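Local coordinates for protein AxyAgu115A (Amphibacillus xylanus NBRC 15112, PDB 6NPS) that probably hydrolyses alpha-linked glucuronic acid side groups from glucuronoxylan, as a family GH115 alpha-glucuronidase, at residues 4-8 with 9-13; 52-56 with 57-61. The protein carries 3 engineered substitutions. All coordinates share one frame; numbering follows the deposited sequence.

Interaction 1: 4-8 with 9-13; sequences DFTLN and QEMLM
Asn8 caps the short, weakly bonded helix 9-12 by taking the backbone N-H of Met11 on its side-chain oxygen. Met11 N lies 3.1 Å from Asn8 OD1, and the N-H···O angle is 147°. The donor approaches nearly in line with the side-chain carbonyl, tilted 22° from its plane. CG of Asn8 sits between its own backbone N and carbonyl carbon (chi1 65°), which turns the amide back over the first helical turn. Met11 N also makes a weak bond to Asn8 O, at 3.0 Å, so one N-H is shared by two oxygens. Asn8 is the N-cap residue, and the bond goes to the N-H three residues on.

The tight side is the methionine. Its side chain runs back along strand 5-8 and puts SD 3.3 Å from Thr6 O. Beyond the sulfur, CE rests on Thr6 CG2 at 3.8 Å and comes within 3.6 Å of Asn8 ND2. Leu7 makes a looser apolar contact. Its CD1 is 4.2 Å from both Met11 CB and Leu12 CD2, and the two leucines cross at about a right angle.

The loose side is Glu10. It leans its CB on Asn8 OD1 at 3.2 Å, but its chain then bends and carries the carboxylate away into solvent.

Strand 5-8 pairs antiparallel with strand 152-155. Phe47 of helix 30-47 touches both leucines, and its carbonyl oxygen accepts from Gln9 NE2. Met11 thus ties the helix start to the strand in two ways: its N is gripped by two oxygens of Asn8, and its SD and CE pack on Thr6.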
ATOM      1  N   ASP A   4      43.539 -26.302 -55.420  1.00 53.13           N
ATOM      2  CA  ASP A   4      42.993 -25.415 -54.398  1.00 52.40           C
ATOM      3  C   ASP A   4      44.095 -24.562 -53.765  1.00 46.20           C
ATOM      4  O   ASP A   4      45.260 -24.955 -53.690  1.00 51.10           O
ATOM      5  CB  ASP A   4      42.303 -26.225 -53.286  1.00 53.37           C
ATOM      6  CG  ASP A   4      41.006 -26.898 -53.736  1.00 65.34           C
ATOM      7  OD1 ASP A   4      40.565 -26.720 -54.896  1.00 70.53           O
ATOM      8  OD2 ASP A   4      40.423 -27.632 -52.902  1.00 70.71           O
ATOM      9  N   PHE A   5      43.717 -23.394 -53.274  1.00 45.09           N
ATOM     10  CA  PHE A   5      44.562 -22.716 -52.309  1.00 43.94           C
ATOM     11  C   PHE A   5      44.435 -23.433 -50.970  1.00 47.01           C
ATOM     12  O   PHE A   5      43.325 -23.658 -50.490  1.00 48.34           O
ATOM     13  CB  PHE A   5      44.133 -21.266 -52.171  1.00 43.08           C
ATOM     14  CG  PHE A   5      44.860 -20.520 -51.104  1.00 44.56           C
ATOM     15  CD1 PHE A   5      46.008 -19.800 -51.419  1.00 47.00           C
ATOM     16  CD2 PHE A   5      44.373 -20.486 -49.793  1.00 43.49           C
ATOM     17  CE1 PHE A   5      46.690 -19.088 -50.437  1.00 45.15           C
ATOM     18  CE2 PHE A   5      45.050 -19.768 -48.809  1.00 44.20           C
ATOM     19  CZ  PHE A   5      46.209 -19.062 -49.145  1.00 41.93           C
ATOM     20  N   THR A   6      45.559 -23.777 -50.358  1.00 50.38           N
ATOM     21  CA  THR A   6      45.564 -24.538 -49.119  1.00 53.81           C
ATOM     22  C   THR A   6      46.412 -23.830 -48.073  1.00 57.94           C
ATOM     23  O   THR A   6      47.474 -23.287 -48.389  1.00 55.17           O
ATOM     24  CB  THR A   6      46.116 -25.938 -49.345  1.00 59.85           C
ATOM     25  OG1 THR A   6      45.263 -26.638 -50.257  1.00 63.85           O
ATOM     26  CG2 THR A   6      46.196 -26.709 -48.022  1.00 60.18           C
ATOM     27  N   LEU A   7      45.941 -23.846 -46.830  1.00 51.97           N
ATOM     28  CA  LEU A   7      46.760 -23.482 -45.686  1.00 49.65           C
ATOM     29  C   LEU A   7      46.654 -24.609 -44.668  1.00 50.25           C
ATOM     30  O   LEU A   7      45.543 -25.048 -44.345  1.00 44.80           O
ATOM     31  CB  LEU A   7      46.297 -22.157 -45.095  1.00 55.05           C
ATOM     32  CG  LEU A   7      47.040 -21.664 -43.846  1.00 62.89           C
ATOM     33  CD1 LEU A   7      48.574 -21.739 -44.015  1.00 64.14           C
ATOM     34  CD2 LEU A   7      46.610 -20.236 -43.525  1.00 62.36           C
ATOM     35  N   ASN A   8      47.791 -25.116 -44.194  1.00 46.49           N
ATOM     36  CA  ASN A   8      47.717 -26.127 -43.148  1.00 48.21           C
ATOM     37  C   ASN A   8      48.880 -25.949 -42.181  1.00 47.66           C
ATOM     38  O   ASN A   8      49.768 -25.113 -42.390  1.00 47.69           O
ATOM     39  CB  ASN A   8      47.646 -27.557 -43.730  1.00 49.09           C
ATOM     40  CG  ASN A   8      48.895 -27.967 -44.485  1.00 56.34           C
ATOM     41  OD1 ASN A   8      50.017 -27.747 -44.032  1.00 56.65           O
ATOM     42  ND2 ASN A   8      48.700 -28.618 -45.641  1.00 59.46           N
ATOM     43  N   GLN A   9      48.839 -26.731 -41.096  1.00 47.25           N
ATOM     44  CA  GLN A   9      49.837 -26.616 -40.037  1.00 50.78           C
ATOM     45  C   GLN A   9      51.252 -26.852 -40.553  1.00 51.85           C
ATOM     46  O   GLN A   9      52.191 -26.173 -40.120  1.00 52.36           O
ATOM     47  CB  GLN A   9      49.543 -27.615 -38.919  1.00 49.08           C
ATOM     48  CG  GLN A   9      48.320 -27.366 -38.124  1.00 52.37           C
ATOM     49  CD  GLN A   9      48.174 -28.420 -37.052  1.00 60.88           C
ATOM     50  OE1 GLN A   9      48.503 -29.588 -37.277  1.00 60.55           O
ATOM     51  NE2 GLN A   9      47.704 -28.016 -35.878  1.00 60.81           N
ATOM     52  N   GLU A  10      51.434 -27.864 -41.412  1.00 49.39           N
ATOM     53  CA  GLU A  10      52.753 -28.139 -41.984  1.00 59.09           C
ATOM     54  C   GLU A  10      53.339 -26.895 -42.645  1.00 57.25           C
ATOM     55  O   GLU A  10      54.546 -26.638 -42.555  1.00 57.64           O
ATOM     56  CB  GLU A  10      52.667 -29.265 -43.014  1.00 69.24           C
ATOM     57  CG  GLU A  10      51.889 -30.483 -42.571  1.00 86.76           C
ATOM     58  CD  GLU A  10      52.649 -31.377 -41.598  1.00100.19           C
ATOM     59  OE1 GLU A  10      52.412 -32.606 -41.630  1.00105.18           O
ATOM     60  OE2 GLU A  10      53.463 -30.865 -40.797  1.00103.56           O
ATOM     61  N   MET A  11      52.494 -26.121 -43.300  1.00 48.22           N
ATOM     62  CA  MET A  11      52.957 -24.926 -43.978  1.00 52.34           C
ATOM     63  C   MET A  11      53.519 -23.916 -42.988  1.00 56.66           C
ATOM     64  O   MET A  11      54.332 -23.067 -43.351  1.00 54.64           O
ATOM     65  CB  MET A  11      51.819 -24.293 -44.784  1.00 60.84           C
ATOM     66  CG  MET A  11      51.714 -24.799 -46.213  1.00 70.03           C
ATOM     67  SD  MET A  11      50.040 -24.678 -46.872  1.00 75.96           S
ATOM     68  CE  MET A  11      49.994 -26.113 -47.945  1.00 78.78           C
ATOM     69  N   LEU A  12      53.083 -24.007 -41.735  1.00 50.37           N
ATOM     70  CA  LEU A  12      53.472 -23.013 -40.745  1.00 51.47           C
ATOM     71  C   LEU A  12      54.602 -23.480 -39.832  1.00 51.52           C
ATOM     72  O   LEU A  12      55.299 -22.636 -39.257  1.00 52.04           O
ATOM     73  CB  LEU A  12      52.261 -22.611 -39.891  1.00 47.15           C
ATOM     74  CG  LEU A  12      51.062 -22.040 -40.649  1.00 46.38           C
ATOM     75  CD1 LEU A  12      49.790 -22.067 -39.775  1.00 48.05           C
ATOM     76  CD2 LEU A  12      51.342 -20.631 -41.091  1.00 43.69           C
ATOM     77  N   MET A  13      54.822 -24.784 -39.713  1.00 48.31           N
ATOM     78  CA  MET A  13      55.832 -25.296 -38.796  1.00 53.40           C
ATOM     79  C   MET A  13      57.217 -25.121 -39.383  1.00 66.40           C
ATOM     80  O   MET A  13      57.421 -25.311 -40.585  1.00 66.78           O
ATOM     81  CB  MET A  13      55.588 -26.774 -38.496  1.00 54.21           C
ATOM     82  CG  MET A  13      54.492 -27.004 -37.487  1.00 59.95           C
ATOM     83  SD  MET A  13      54.134 -28.754 -37.339  1.00 67.38           S
ATOM     84  CE  MET A  13      52.746 -28.898 -38.435  1.00 66.17           C
TER

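Interaction 2: 52-56 with 57-61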
ATOM      1  N   GLU A  52      54.290 -16.074 -40.562  1.00 56.48           N
ATOM      2  CA  GLU A  52      55.262 -15.002 -40.728  1.00 60.38           C
ATOM      3  C   GLU A  52      55.149 -14.255 -42.056  1.00 60.03           C
ATOM      4  O   GLU A  52      54.906 -14.848 -43.108  1.00 67.22           O
ATOM      5  CB  GLU A  52      56.683 -15.543 -40.556  1.00 78.19           C
ATOM      6  CG  GLU A  52      57.490 -14.840 -39.476  1.00 99.81           C
ATOM      7  CD  GLU A  52      57.527 -13.336 -39.664  1.00115.01           C
ATOM      8  OE1 GLU A  52      58.633 -12.757 -39.615  1.00121.42           O
ATOM      9  OE2 GLU A  52      56.452 -12.733 -39.861  1.00117.12           O
ATOM     10  N   ALA A  53      55.332 -12.943 -41.977  1.00 52.68           N
ATOM     11  CA  ALA A  53      55.295 -12.042 -43.118  1.00 49.44           C
ATOM     12  C   ALA A  53      56.711 -11.789 -43.609  1.00 50.21           C
ATOM     13  O   ALA A  53      57.672 -11.853 -42.839  1.00 54.79           O
ATOM     14  CB  ALA A  53      54.624 -10.702 -42.758  1.00 53.58           C
ATOM     15  N   THR A  54      56.852 -11.524 -44.900  1.00 44.98           N
ATOM     16  CA  THR A  54      58.159 -11.182 -45.441  1.00 52.43           C
ATOM     17  C   THR A  54      58.020 -10.056 -46.451  1.00 54.06           C
ATOM     18  O   THR A  54      56.971  -9.896 -47.079  1.00 53.65           O
ATOM     19  CB  THR A  54      58.854 -12.370 -46.105  1.00 52.50           C
ATOM     20  OG1 THR A  54      60.167 -11.974 -46.529  1.00 53.58           O
ATOM     21  CG2 THR A  54      58.067 -12.841 -47.303  1.00 52.84           C
ATOM     22  N   LYS A  55      59.084  -9.262 -46.589  1.00 60.48           N
ATOM     23  CA  LYS A  55      59.163  -8.273 -47.652  1.00 66.88           C
ATOM     24  C   LYS A  55      59.884  -8.791 -48.888  1.00 67.83           C
ATOM     25  O   LYS A  55      59.833  -8.137 -49.933  1.00 71.77           O
ATOM     26  CB  LYS A  55      59.865  -7.007 -47.149  1.00 73.30           C
ATOM     27  CG  LYS A  55      59.219  -6.409 -45.925  1.00 80.28           C
ATOM     28  CD  LYS A  55      60.163  -5.444 -45.219  1.00 90.59           C
ATOM     29  CE  LYS A  55      59.920  -5.424 -43.710  1.00 97.64           C
ATOM     30  NZ  LYS A  55      60.951  -4.619 -42.985  1.00102.34           N
ATOM     31  N   ASP A  56      60.541  -9.941 -48.803  1.00 65.75           N
ATOM     32  CA  ASP A  56      61.271 -10.517 -49.927  1.00 65.38           C
ATOM     33  C   ASP A  56      60.370 -11.530 -50.625  1.00 64.51           C
ATOM     34  O   ASP A  56      59.912 -12.501 -50.002  1.00 63.93           O
ATOM     35  CB  ASP A  56      62.569 -11.164 -49.441  1.00 68.35           C
ATOM     36  CG  ASP A  56      63.440 -11.704 -50.578  1.00 80.46           C
ATOM     37  OD1 ASP A  56      62.896 -12.148 -51.613  1.00 83.66           O
ATOM     38  OD2 ASP A  56      64.683 -11.696 -50.430  1.00 86.61           O
ATOM     39  N   ARG A  57      60.106 -11.315 -51.889  1.00 58.32           N
ATOM     40  CA  ARG A  57      59.243 -12.217 -52.608  1.00 61.45           C
ATOM     41  C   ARG A  57      59.781 -13.625 -52.766  1.00 63.11           C
ATOM     42  O   ARG A  57      59.043 -14.551 -52.926  1.00 60.87           O
ATOM     43  CB  ARG A  57      58.873 -11.658 -53.950  1.00 64.54           C
ATOM     44  CG  ARG A  57      57.862 -10.570 -53.858  1.00 63.80           C
ATOM     45  CD  ARG A  57      58.245  -9.398 -54.695  1.00 71.91           C
ATOM     46  NE  ARG A  57      57.578  -9.475 -55.959  1.00 76.57           N
ATOM     47  CZ  ARG A  57      56.700  -8.598 -56.376  1.00 71.61           C
ATOM     48  NH1 ARG A  57      56.393  -7.601 -55.625  1.00 65.28           N
ATOM     49  NH2 ARG A  57      56.158  -8.729 -57.546  1.00 70.53           N
ATOM     50  N   ASP A  58      61.074 -13.776 -52.793  1.00 62.15           N
ATOM     51  CA  ASP A  58      61.607 -15.129 -52.868  1.00 70.03           C
ATOM     52  C   ASP A  58      61.465 -15.896 -51.562  1.00 57.63           C
ATOM     53  O   ASP A  58      61.753 -17.093 -51.533  1.00 67.23           O
ATOM     54  CB  ASP A  58      63.063 -15.083 -53.291  1.00 80.22           C
ATOM     55  CG  ASP A  58      63.213 -14.861 -54.774  1.00 96.18           C
ATOM     56  OD1 ASP A  58      62.572 -15.614 -55.545  1.00 99.35           O
ATOM     57  OD2 ASP A  58      63.975 -13.950 -55.168  1.00103.91           O
ATOM     58  N   MET A  59      61.010 -15.235 -50.504  1.00 55.59           N
ATOM     59  CA  MET A  59      60.838 -15.887 -49.207  1.00 61.49           C
ATOM     60  C   MET A  59      59.395 -16.311 -48.913  1.00 55.44           C
ATOM     61  O   MET A  59      59.093 -16.763 -47.808  1.00 51.20           O
ATOM     62  CB  MET A  59      61.354 -14.982 -48.085  1.00 66.06           C
ATOM     63  CG  MET A  59      62.719 -14.372 -48.357  1.00 79.86           C
ATOM     64  SD  MET A  59      64.072 -15.411 -47.776  1.00 98.31           S
ATOM     65  CE  MET A  59      63.781 -15.392 -46.008  1.00 97.24           C
ATOM     66  N   LEU A  60      58.510 -16.167 -49.895  1.00 51.79           N
ATOM     67  CA  LEU A  60      57.107 -16.491 -49.705  1.00 51.29           C
ATOM     68  C   LEU A  60      56.912 -18.004 -49.763  1.00 50.09           C
ATOM     69  O   LEU A  60      57.717 -18.741 -50.339  1.00 52.13           O
ATOM     70  CB  LEU A  60      56.259 -15.815 -50.779  1.00 48.55           C
ATOM     71  CG  LEU A  60      56.136 -14.298 -50.654  1.00 50.63           C
ATOM     72  CD1 LEU A  60      55.429 -13.695 -51.874  1.00 47.35           C
ATOM     73  CD2 LEU A  60      55.322 -14.047 -49.376  1.00 47.68           C
ATOM     74  N   SER A  61      55.818 -18.446 -49.172  1.00 48.18           N
ATOM     75  CA  SER A  61      55.453 -19.849 -49.243  1.00 56.46           C
ATOM     76  C   SER A  61      54.881 -20.165 -50.627  1.00 51.40           C
ATOM     77  O   SER A  61      54.424 -19.278 -51.354  1.00 52.75           O
ATOM     78  CB  SER A  61      54.448 -20.155 -48.124  1.00 58.04           C
ATOM     79  OG  SER A  61      53.542 -21.185 -48.473  1.00 66.42           O
TER
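Asp56 O accepts from Met59 N across the 3-10 turn 57-59, which lies between strands 53-54 and 60-61. An ST turn comes just before it: Asp56 N donates to Thr54 OG1 at 3.1 Å, and the bond is fairly straight at 159°. The hydroxyl can accept it because Thr54 OG1 lies anti to its backbone N (chi1 -176°), beside the carbonyl carbon. The same rotamer places Thr54 CG2 between the backbone N and the carbonyl carbon. From there the methyl reaches Leu60 CD2 at 3.6 Å. The other branch, OG1, rests against Met59 CB, and the threonine and methionine side chains cross at about a right angle.

The Asp56 carboxylate reaches forward over the start of the 3-10 segment. OD1 accepts from Asp58 N at 2.7 Å, an Asx turn that follows the ST turn at Thr54. The donor meets OD1 on the anti side, tilted out of the carboxylate plane. In the backbone bond from Met59 N to Asp56 O, the donor stands well above the carbonyl plane.

Met59 starts toward the turn and then folds away. CB and CG do the touching; the bend at chi2 (-89°) turns SD away from segment 52-56. The Arg57 guanidinium leaves the turn for a salt bridge with Glu78 and a hydrogen bond to Tyr23 OH. Leu60 is buried, touching Tyr23 of strand 20-23 and Ile106.

Asp56 OD1 and Asp58 OD2 lie 4.1 Å apart, both residues exposed, which may slightly disfavour full charge on both. Met59 CG lies over one face of the Asp56 carboxylate, 3.4 Å from Asp56 CB, a tight contact.

How the interactions relate
Interaction 1 comes first along the chain and closes before interaction 2 begins. Their centres are about 15 Å apart and their nearest atoms about 5 Å, without touching. Both lie in the N-terminal part of the chain, more than 40 Å from its centre. Helix 30-47 falls between them in sequence; it packs on segment 4-13 through Phe47 and leads on toward 52-61. The two contacts use different small sheets: strand 5-8 pairs with 152-155, and 53-54 runs parallel to 20-23. His63 bonds to Thr6 N and, through its carbonyl, to Ser61 OG. It thus joins a strand-to-helix junction and a 3-10 turn between strands at the edge of the N-terminal region.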